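Local coordinates for protein putative hydrolase (Bacteroides ovatus, PDB 4HBS) that is of unknown function but probably acts as a hydrolase with a five-bladed beta-propeller fold, and is probably a distant relative of the beta-fructosidase-like enzymes, at residues E21-L26 and K41-N46; F75-Y80 and C92-N97; I236-T241 and R254-Q259. One frame throughout, in Å; residues are numbered along the deposited sequence.

Contact 1 (E21-L26 and K41-N46); sequences EWNLEL and KDLKYN
The flat carboxylate of Glu21 receives Lys44 from above its plane: NZ lies 3.1 Å from OE2 and 48° out of that plane, a hydrogen-bonded salt bridge. Its other oxygen, OE1, sits in plane at the edge of the Trp22 ring, which makes a cation-pi contact with Arg367. Leu24 CD2 packs 3.7 Å from Asp42 CG, and Tyr45 N approaches Asp42 OD1 from 58° above the carboxylate plane, a capping bond; OD1 also lies in plane at the edge of the Tyr45 ring. OD2 is salt-bridged to Arg401 on strand 399-403. In Lys44, chi1 of -167° sets CG anti to the backbone N, and the chain beyond bends at chi3 and chi4, CE passing Glu21 O on the way to the carboxylate. On the face opposite Leu24 and Asp42, Glu25 and Lys41 run side by side, pointing the same way, their ion pair a long one. The backbones close with Glu25 N to Lys41 O at 3.0 Å and Lys41 N to Glu25 O at 2.8 Å, while Leu43 N reaches Asn23 O at 2.9 Å. This geometry is that of an antiparallel beta hairpin, strands 24-26 and 38-42, whose second strand passes directly into an N-capped helix.

Contact 2 (F75-Y80 and C92-N97); sequences FNDSFY and CSFPRN
Phe75 O receives a CA-H...O contact from Asn97 CA, where the chain leaves strand 71-75 and, on the way back, enters strand 98-102. Asn76 turns its OD1 to Ala160 N on strand 156-165. Asp77 forms a salt bridge with Arg96, whose NH1 lies 2.8 Å from OD2 and is hydrogen-bonded to OD1 at 3.0 Å on the syn side; carboxylate and guanidinium planes stand 69° apart. Trp159 NE1 also donates to OD1, and Arg96 NE is bound to Asp153 O, which helps fix both charged groups. Asp77 CB lies over one face of the Phe94 ring, a CH-pi contact. Ser78 N bonds to Pro95 O at 3.2 Å. Phe94 CG is anti to the backbone N (chi1 -156°), which starts its ring toward Phe79, and the two rings form an offset stack, centroids 4.3 Å apart and planes at 26°. An alanine in place of Phe79 would probably leave the Phe94 ring without its stacking partner and freer to turn. Tyr80 CD1 meets Pro95 CG, while Tyr80 N reaches Ser93 O at 3.1 Å and Ser93 N reaches Tyr80 O at 2.8 Å. That hydrogen-bonded antiparallel pair closes an elaborated connection between two adjacent strands of a four-stranded sheet, consistent with one propeller blade.

Contact 3 (I236-T241 and R254-Q259); sequences IYLYTT and RDLGSQ
Ile236 meets the backbone of Arg254 to Leu256, and Leu238 meets the side chain of Leu256. The closer part is at Ile236. Its CG1 lies anti to the carbonyl carbon (chi1 -59°) and chi2 of 156° extends CD1, which ends 3.1 Å from Arg254 O and 4.1 Å from Leu256 N. This methyl accordingly lies against the backbone of the loop rather than its side chains, and 72 Å² of Ile236 is buried there. The looser part is a single apolar touch, Leu238 CD2 to Leu256 CD1 at 3.9 Å, the side chains crossing obliquely. No hydrogen bond joins the segments, and the total buried surface is only 170 Å². Gly257 and Gln259 lie on the solvent side. The loop is shaped by its own bonds: Ser258 N to Asp255 O at 3.0 Å closes a type I beta turn, and Gly257 N donates to Asp255 OD1 at 3.0 Å from 49° above the carboxylate plane, making an Asx turn. Gln171 adds a clamp from an adjacent sheet, its NE2 to Asp255 OD1 and its OE1 accepting from Leu256 N, and Arg254 NH1 turns to Asp231 O. On the strand side, Ile236 is held by backbone bonding to Thr251 on strand 245-251. The contact thus sets a strand against the loop linking strands 245-251 and 260-265, the next two in an up-and-down antiparallel meander of the kind that makes a beta-propeller blade.

Overall arrangement
From the N terminus, contact 1 closes the loop of residues 27-40, contact 2 that of 81-91 and contact 3 that of 242-253, which includes strand 245-251. The three follow in series, so none nests in or crosses another. Contact 1 sits at the outer edge of the sheet in which N-terminal strands 24-26 and 38-42 join 399-403 from the C-terminal end, consistent with closure of the propeller ring. Contact 2 draws together the two ends of the connection between strands 71-75 and 98-102, adjacent in a four-stranded sheet; contact 3 joins strand 236-242 to the 245-251/260-265 loop of a later sheet. Centres of contacts 1 and 3 are about 34 Å apart, on opposite sides of the chain's centre.

Contact 1 (E21-L26 and K41-N46)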
loop_
_atom_site.group_PDB
_atom_site.type_symbol
_atom_site.label_atom_id
_atom_site.label_comp_id
_atom_site.label_asym_id
_atom_site.label_seq_id
_atom_site.Cartn_x
_atom_site.Cartn_y
_atom_site.Cartn_z
ATOM N N GLU A 21 -19.729 -17.358 -2.052
ATOM C CA GLU A 21 -18.585 -17.709 -1.199
ATOM C C GLU A 21 -17.621 -16.499 -1.009
ATOM O O GLU A 21 -17.013 -16.383 0.057
ATOM C CB GLU A 21 -17.818 -18.911 -1.800
ATOM C CG GLU A 21 -16.724 -19.483 -0.894
ATOM C CD GLU A 21 -15.304 -18.928 -1.002
ATOM O OE1 GLU A 21 -15.015 -18.174 -1.958
ATOM O OE2 GLU A 21 -14.475 -19.262 -0.123
ATOM N N TRP A 22 -17.522 -15.583 -2.023
ATOM C CA TRP A 22 -16.652 -14.393 -1.982
ATOM C C TRP A 22 -17.071 -13.375 -0.901
ATOM O O TRP A 22 -16.263 -12.520 -0.535
ATOM C CB TRP A 22 -16.612 -13.686 -3.353
ATOM C CG TRP A 22 -16.110 -14.531 -4.499
ATOM C CD1 TRP A 22 -15.519 -15.759 -4.424
ATOM C CD2 TRP A 22 -16.132 -14.183 -5.894
ATOM N NE1 TRP A 22 -15.205 -16.215 -5.684
ATOM C CE2 TRP A 22 -15.578 -15.272 -6.607
ATOM C CE3 TRP A 22 -16.575 -13.056 -6.617
ATOM C CZ2 TRP A 22 -15.405 -15.248 -7.998
ATOM C CZ3 TRP A 22 -16.458 -13.058 -8.002
ATOM C CH2 TRP A 22 -15.878 -14.145 -8.679
ATOM N N ASN A 23 -18.324 -13.451 -0.411
ATOM C CA ASN A 23 -18.880 -12.577 0.622
ATOM C C ASN A 23 -18.693 -11.075 0.261
ATOM O O ASN A 23 -18.200 -10.271 1.060
ATOM C CB ASN A 23 -18.308 -12.920 2.011
ATOM C CG ASN A 23 -19.154 -12.448 3.189
ATOM O OD1 ASN A 23 -20.228 -11.840 3.027
ATOM N ND2 ASN A 23 -18.637 -12.629 4.409
ATOM N N LEU A 24 -19.106 -10.722 -0.962
ATOM C CA LEU A 24 -19.097 -9.348 -1.454
ATOM C C LEU A 24 -20.487 -8.746 -1.203
ATOM O O LEU A 24 -21.489 -9.464 -1.271
ATOM C CB LEU A 24 -18.743 -9.294 -2.957
ATOM C CG LEU A 24 -17.416 -9.923 -3.387
ATOM C CD1 LEU A 24 -17.148 -9.653 -4.830
ATOM C CD2 LEU A 24 -16.274 -9.409 -2.572
ATOM N N GLU A 25 -20.546 -7.449 -0.880
ATOM C CA GLU A 25 -21.803 -6.748 -0.632
ATOM C C GLU A 25 -21.826 -5.536 -1.558
ATOM O O GLU A 25 -20.982 -4.658 -1.401
ATOM C CB GLU A 25 -21.897 -6.359 0.854
ATOM C CG GLU A 25 -23.264 -5.876 1.315
ATOM C CD GLU A 25 -23.193 -4.876 2.451
ATOM O OE1 GLU A 25 -22.876 -5.294 3.589
ATOM O OE2 GLU A 25 -23.387 -3.666 2.191
ATOM N N LEU A 26 -22.736 -5.513 -2.565
ATOM C CA LEU A 26 -22.803 -4.408 -3.529
ATOM C C LEU A 26 -23.086 -3.099 -2.824
ATOM O O LEU A 26 -23.891 -3.074 -1.897
ATOM C CB LEU A 26 -23.889 -4.666 -4.587
ATOM C CG LEU A 26 -23.929 -3.702 -5.770
ATOM C CD1 LEU A 26 -22.851 -4.011 -6.765
ATOM C CD2 LEU A 26 -25.230 -3.778 -6.455
ATOM N N LYS A 41 -18.222 -4.126 -1.230
ATOM C CA LYS A 41 -17.441 -4.196 -0.008
ATOM C C LYS A 41 -16.986 -5.652 0.103
ATOM O O LYS A 41 -17.853 -6.524 0.096
ATOM C CB LYS A 41 -18.293 -3.828 1.226
ATOM C CG LYS A 41 -18.757 -2.406 1.318
ATOM C CD LYS A 41 -19.756 -2.244 2.484
ATOM C CE LYS A 41 -19.903 -0.807 2.951
ATOM N NZ LYS A 41 -21.329 -0.432 3.193
ATOM N N ASP A 42 -15.684 -5.948 0.183
ATOM C CA ASP A 42 -15.251 -7.347 0.355
ATOM C C ASP A 42 -15.340 -7.677 1.866
ATOM O O ASP A 42 -14.442 -7.311 2.629
ATOM C CB ASP A 42 -13.828 -7.586 -0.219
ATOM C CG ASP A 42 -13.421 -9.047 -0.306
ATOM O OD1 ASP A 42 -13.878 -9.841 0.536
ATOM O OD2 ASP A 42 -12.645 -9.392 -1.220
ATOM N N LEU A 43 -16.443 -8.342 2.298
ATOM C CA LEU A 43 -16.645 -8.646 3.716
ATOM C C LEU A 43 -15.765 -9.804 4.160
ATOM O O LEU A 43 -15.456 -9.885 5.351
ATOM C CB LEU A 43 -18.108 -8.935 4.036
ATOM C CG LEU A 43 -19.154 -7.905 3.555
ATOM C CD1 LEU A 43 -20.520 -8.278 4.058
ATOM C CD2 LEU A 43 -18.807 -6.488 3.993
ATOM N N LYS A 44 -15.335 -10.686 3.214
ATOM C CA LYS A 44 -14.432 -11.814 3.515
ATOM C C LYS A 44 -13.084 -11.282 3.972
ATOM O O LYS A 44 -12.539 -11.766 4.965
ATOM C CB LYS A 44 -14.241 -12.696 2.261
ATOM C CG LYS A 44 -13.595 -14.047 2.486
ATOM C CD LYS A 44 -13.414 -14.782 1.150
ATOM C CE LYS A 44 -13.994 -16.171 1.144
ATOM N NZ LYS A 44 -13.095 -17.177 1.780
ATOM N N TYR A 45 -12.537 -10.278 3.234
ATOM C CA TYR A 45 -11.239 -9.683 3.560
ATOM C C TYR A 45 -11.377 -8.766 4.745
ATOM O O TYR A 45 -10.547 -8.838 5.627
ATOM C CB TYR A 45 -10.592 -8.989 2.357
ATOM C CG TYR A 45 -9.770 -9.978 1.567
ATOM C CD1 TYR A 45 -10.380 -11.002 0.853
ATOM C CD2 TYR A 45 -8.385 -10.009 1.685
ATOM C CE1 TYR A 45 -9.632 -11.990 0.218
ATOM C CE2 TYR A 45 -7.627 -11.008 1.078
ATOM C CZ TYR A 45 -8.254 -12.016 0.365
ATOM O OH TYR A 45 -7.484 -13.011 -0.205
ATOM N N ASN A 46 -12.454 -7.981 4.844
ATOM C CA ASN A 46 -12.673 -7.155 6.037
ATOM C C ASN A 46 -12.664 -8.046 7.298
ATOM O O ASN A 46 -12.116 -7.633 8.313
ATOM C CB ASN A 46 -13.991 -6.374 5.943
ATOM C CG ASN A 46 -13.957 -5.255 4.937
ATOM O OD1 ASN A 46 -12.971 -5.062 4.227
ATOM N ND2 ASN A 46 -15.030 -4.484 4.839
#

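Contact 2 (F75-Y80 and C92-N97)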
loop_
_atom_site.group_PDB
_atom_site.type_symbol
_atom_site.label_atom_id
_atom_site.label_comp_id
_atom_site.label_asym_id
_atom_site.label_seq_id
_atom_site.Cartn_x
_atom_site.Cartn_y
_atom_site.Cartn_z
ATOM N N PHE A 75 3.224 -3.955 6.061
ATOM C CA PHE A 75 2.495 -2.948 6.818
ATOM C C PHE A 75 3.442 -1.953 7.378
ATOM O O PHE A 75 4.615 -2.260 7.597
ATOM C CB PHE A 75 1.682 -3.583 7.968
ATOM C CG PHE A 75 0.794 -4.721 7.526
ATOM C CD1 PHE A 75 1.305 -6.003 7.377
ATOM C CD2 PHE A 75 -0.544 -4.502 7.203
ATOM C CE1 PHE A 75 0.512 -7.038 6.895
ATOM C CE2 PHE A 75 -1.338 -5.547 6.713
ATOM C CZ PHE A 75 -0.803 -6.811 6.573
ATOM N N ASN A 76 2.917 -0.756 7.648
ATOM C CA ASN A 76 3.633 0.353 8.258
ATOM C C ASN A 76 3.223 0.302 9.728
ATOM O O ASN A 76 3.120 -0.818 10.265
ATOM C CB ASN A 76 3.290 1.672 7.521
ATOM C CG ASN A 76 3.845 1.752 6.115
ATOM O OD1 ASN A 76 4.779 1.046 5.747
ATOM N ND2 ASN A 76 3.276 2.613 5.289
ATOM N N ASP A 77 2.987 1.447 10.396
ATOM C CA ASP A 77 2.650 1.449 11.812
ATOM C C ASP A 77 1.442 0.552 12.073
ATOM O O ASP A 77 0.373 0.827 11.538
ATOM C CB ASP A 77 2.392 2.870 12.293
ATOM C CG ASP A 77 3.587 3.795 12.298
ATOM O OD1 ASP A 77 4.689 3.353 11.900
ATOM O OD2 ASP A 77 3.421 4.976 12.679
ATOM N N SER A 78 1.638 -0.575 12.817
ATOM C CA SER A 78 0.576 -1.546 13.107
ATOM C C SER A 78 0.516 -1.929 14.573
ATOM O O SER A 78 1.549 -2.031 15.209
ATOM C CB SER A 78 0.792 -2.823 12.299
ATOM O OG SER A 78 0.685 -2.611 10.905
ATOM N N PHE A 79 -0.704 -2.210 15.083
ATOM C CA PHE A 79 -0.938 -2.656 16.454
ATOM C C PHE A 79 -0.839 -4.179 16.538
ATOM O O PHE A 79 -1.562 -4.884 15.839
ATOM C CB PHE A 79 -2.321 -2.230 16.967
ATOM C CG PHE A 79 -2.504 -0.755 17.161
ATOM C CD1 PHE A 79 -1.813 -0.078 18.154
ATOM C CD2 PHE A 79 -3.407 -0.041 16.384
ATOM C CE1 PHE A 79 -1.978 1.300 18.328
ATOM C CE2 PHE A 79 -3.574 1.335 16.563
ATOM C CZ PHE A 79 -2.856 1.997 17.533
ATOM N N TYR A 80 0.033 -4.671 17.414
ATOM C CA TYR A 80 0.214 -6.080 17.686
ATOM C C TYR A 80 -0.088 -6.262 19.125
ATOM O O TYR A 80 0.573 -5.639 19.940
ATOM C CB TYR A 80 1.636 -6.497 17.370
ATOM C CG TYR A 80 1.856 -6.762 15.906
ATOM C CD1 TYR A 80 2.252 -5.746 15.048
ATOM C CD2 TYR A 80 1.677 -8.036 15.374
ATOM C CE1 TYR A 80 2.472 -5.989 13.693
ATOM C CE2 TYR A 80 1.953 -8.305 14.037
ATOM C CZ TYR A 80 2.335 -7.275 13.192
ATOM O OH TYR A 80 2.529 -7.507 11.853
ATOM N N CYS A 92 -1.302 -3.219 23.295
ATOM C CA CYS A 92 -0.658 -3.416 21.989
ATOM C C CYS A 92 0.689 -2.727 21.879
ATOM O O CYS A 92 0.961 -1.737 22.546
ATOM C CB CYS A 92 -1.575 -2.934 20.866
ATOM S SG CYS A 92 -3.066 -3.930 20.637
ATOM N N SER A 93 1.477 -3.218 20.931
ATOM C CA SER A 93 2.765 -2.700 20.503
ATOM C C SER A 93 2.484 -1.907 19.267
ATOM O O SER A 93 1.511 -2.220 18.596
ATOM C CB SER A 93 3.686 -3.859 20.160
ATOM O OG SER A 93 5.014 -3.634 20.600
ATOM N N PHE A 94 3.328 -0.961 18.877
ATOM C CA PHE A 94 3.066 -0.219 17.651
ATOM C C PHE A 94 4.314 -0.204 16.744
ATOM O O PHE A 94 4.803 0.884 16.384
ATOM C CB PHE A 94 2.559 1.201 18.003
ATOM C CG PHE A 94 1.732 1.903 16.938
ATOM C CD1 PHE A 94 0.698 1.240 16.284
ATOM C CD2 PHE A 94 1.937 3.249 16.646
ATOM C CE1 PHE A 94 -0.065 1.887 15.325
ATOM C CE2 PHE A 94 1.141 3.903 15.703
ATOM C CZ PHE A 94 0.131 3.229 15.071
ATOM N N PRO A 95 4.801 -1.412 16.299
ATOM C CA PRO A 95 5.973 -1.470 15.403
ATOM C C PRO A 95 5.862 -0.580 14.169
ATOM O O PRO A 95 4.784 -0.468 13.600
ATOM C CB PRO A 95 6.019 -2.953 14.988
ATOM C CG PRO A 95 4.719 -3.507 15.354
ATOM C CD PRO A 95 4.335 -2.777 16.588
ATOM N N ARG A 96 6.985 0.015 13.729
ATOM C CA ARG A 96 6.976 0.906 12.561
ATOM C C ARG A 96 6.748 0.177 11.256
ATOM O O ARG A 96 6.281 0.797 10.309
ATOM C CB ARG A 96 8.241 1.781 12.502
ATOM C CG ARG A 96 8.430 2.656 13.749
ATOM C CD ARG A 96 7.122 3.251 14.317
ATOM N NE ARG A 96 7.280 4.620 14.840
ATOM C CZ ARG A 96 6.768 5.726 14.295
ATOM N NH1 ARG A 96 6.063 5.660 13.174
ATOM N NH2 ARG A 96 6.977 6.910 14.858
ATOM N N ASN A 97 6.977 -1.118 11.218
ATOM C CA ASN A 97 6.683 -1.920 10.044
ATOM C C ASN A 97 6.714 -3.391 10.410
ATOM O O ASN A 97 7.311 -3.784 11.419
ATOM C CB ASN A 97 7.639 -1.628 8.871
ATOM C CG ASN A 97 9.091 -1.762 9.222
ATOM O OD1 ASN A 97 9.548 -2.835 9.589
ATOM N ND2 ASN A 97 9.854 -0.672 9.156
#

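Contact 3 (I236-T241 and R254-Q259)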
loop_
_atom_site.group_PDB
_atom_site.type_symbol
_atom_site.label_atom_id
_atom_site.label_comp_id
_atom_site.label_asym_id
_atom_site.label_seq_id
_atom_site.Cartn_x
_atom_site.Cartn_y
_atom_site.Cartn_z
ATOM N N ILE A 236 11.292 -1.707 -14.923
ATOM C CA ILE A 236 10.373 -1.602 -13.806
ATOM C C ILE A 236 10.108 -0.136 -13.673
ATOM O O ILE A 236 11.042 0.609 -13.422
ATOM C CB ILE A 236 10.928 -2.203 -12.495
ATOM C CG1 ILE A 236 11.280 -3.666 -12.652
ATOM C CG2 ILE A 236 9.924 -2.025 -11.369
ATOM C CD1 ILE A 236 12.323 -4.126 -11.649
ATOM N N TYR A 237 8.871 0.302 -13.870
ATOM C CA TYR A 237 8.536 1.716 -13.735
ATOM C C TYR A 237 8.308 2.002 -12.266
ATOM O O TYR A 237 7.710 1.184 -11.577
ATOM C CB TYR A 237 7.344 2.090 -14.618
ATOM C CG TYR A 237 7.772 2.139 -16.067
ATOM C CD1 TYR A 237 7.872 0.975 -16.821
ATOM C CD2 TYR A 237 8.266 3.313 -16.626
ATOM C CE1 TYR A 237 8.394 0.987 -18.113
ATOM C CE2 TYR A 237 8.780 3.340 -17.919
ATOM C CZ TYR A 237 8.856 2.171 -18.655
ATOM O OH TYR A 237 9.323 2.207 -19.946
ATOM N N LEU A 238 8.899 3.105 -11.774
ATOM C CA LEU A 238 8.890 3.541 -10.376
ATOM C C LEU A 238 8.212 4.904 -10.298
ATOM O O LEU A 238 8.694 5.836 -10.937
ATOM C CB LEU A 238 10.347 3.640 -9.879
ATOM C CG LEU A 238 11.290 2.519 -10.290
ATOM C CD1 LEU A 238 12.702 3.016 -10.328
ATOM C CD2 LEU A 238 11.149 1.348 -9.376
ATOM N N TYR A 239 7.090 5.025 -9.576
ATOM C CA TYR A 239 6.351 6.288 -9.497
ATOM C C TYR A 239 6.477 6.947 -8.142
ATOM O O TYR A 239 6.823 6.303 -7.148
ATOM C CB TYR A 239 4.846 6.074 -9.777
ATOM C CG TYR A 239 4.577 5.356 -11.065
ATOM C CD1 TYR A 239 4.650 3.969 -11.138
ATOM C CD2 TYR A 239 4.338 6.058 -12.236
ATOM C CE1 TYR A 239 4.491 3.299 -12.347
ATOM C CE2 TYR A 239 4.167 5.400 -13.452
ATOM C CZ TYR A 239 4.243 4.015 -13.504
ATOM O OH TYR A 239 4.098 3.332 -14.687
ATOM N N THR A 240 6.123 8.234 -8.102
ATOM C CA THR A 240 6.083 9.027 -6.876
ATOM C C THR A 240 5.244 10.247 -7.117
ATOM O O THR A 240 4.924 10.551 -8.271
ATOM C CB THR A 240 7.504 9.420 -6.386
ATOM O OG1 THR A 240 7.434 9.796 -4.993
ATOM C CG2 THR A 240 8.159 10.531 -7.241
ATOM N N THR A 241 4.881 10.939 -6.033
ATOM C CA THR A 241 4.182 12.204 -6.097
ATOM C C THR A 241 4.888 13.196 -5.219
ATOM O O THR A 241 5.579 12.819 -4.272
ATOM C CB THR A 241 2.694 12.100 -5.717
ATOM O OG1 THR A 241 2.542 11.405 -4.480
ATOM C CG2 THR A 241 1.862 11.451 -6.801
ATOM N N ARG A 254 15.180 -5.875 -15.260
ATOM C CA ARG A 254 14.202 -6.330 -14.254
ATOM C C ARG A 254 14.828 -6.413 -12.838
ATOM O O ARG A 254 14.104 -6.703 -11.887
ATOM C CB ARG A 254 13.571 -7.668 -14.656
ATOM C CG ARG A 254 12.692 -7.524 -15.883
ATOM C CD ARG A 254 11.921 -8.785 -16.201
ATOM N NE ARG A 254 11.441 -8.801 -17.590
ATOM C CZ ARG A 254 10.385 -8.126 -18.054
ATOM N NH1 ARG A 254 9.668 -7.348 -17.244
ATOM N NH2 ARG A 254 10.044 -8.217 -19.336
ATOM N N ASP A 255 16.165 -6.159 -12.701
ATOM C CA ASP A 255 16.827 -6.081 -11.396
ATOM C C ASP A 255 16.475 -4.710 -10.802
ATOM O O ASP A 255 16.786 -3.685 -11.407
ATOM C CB ASP A 255 18.368 -6.254 -11.530
ATOM C CG ASP A 255 19.130 -6.467 -10.224
ATOM O OD1 ASP A 255 18.591 -6.112 -9.155
ATOM O OD2 ASP A 255 20.292 -6.949 -10.278
ATOM N N LEU A 256 15.820 -4.676 -9.644
ATOM C CA LEU A 256 15.473 -3.412 -8.993
ATOM C C LEU A 256 16.755 -2.581 -8.702
ATOM O O LEU A 256 16.707 -1.352 -8.759
ATOM C CB LEU A 256 14.673 -3.687 -7.698
ATOM C CG LEU A 256 13.988 -2.520 -6.994
ATOM C CD1 LEU A 256 13.198 -1.659 -7.970
ATOM C CD2 LEU A 256 13.061 -3.039 -5.929
ATOM N N GLY A 257 17.887 -3.261 -8.471
ATOM C CA GLY A 257 19.175 -2.615 -8.238
ATOM C C GLY A 257 19.886 -2.057 -9.468
ATOM O O GLY A 257 20.986 -1.514 -9.327
ATOM N N SER A 258 19.277 -2.175 -10.698
ATOM C CA SER A 258 19.831 -1.628 -11.955
ATOM C C SER A 258 19.972 -0.137 -11.892
ATOM O O SER A 258 19.418 0.484 -10.988
ATOM C CB SER A 258 18.897 -1.916 -13.126
ATOM O OG SER A 258 18.447 -3.250 -13.182
ATOM N N GLN A 259 20.612 0.464 -12.905
ATOM C CA GLN A 259 20.733 1.917 -12.977
ATOM C C GLN A 259 19.354 2.527 -13.205
ATOM O O GLN A 259 18.582 2.037 -14.037
ATOM C CB GLN A 259 21.702 2.347 -14.092
ATOM C CG GLN A 259 21.779 3.862 -14.290
ATOM C CD GLN A 259 23.157 4.313 -14.701
ATOM O OE1 GLN A 259 23.582 4.098 -15.839
ATOM N NE2 GLN A 259 23.898 4.935 -13.782
#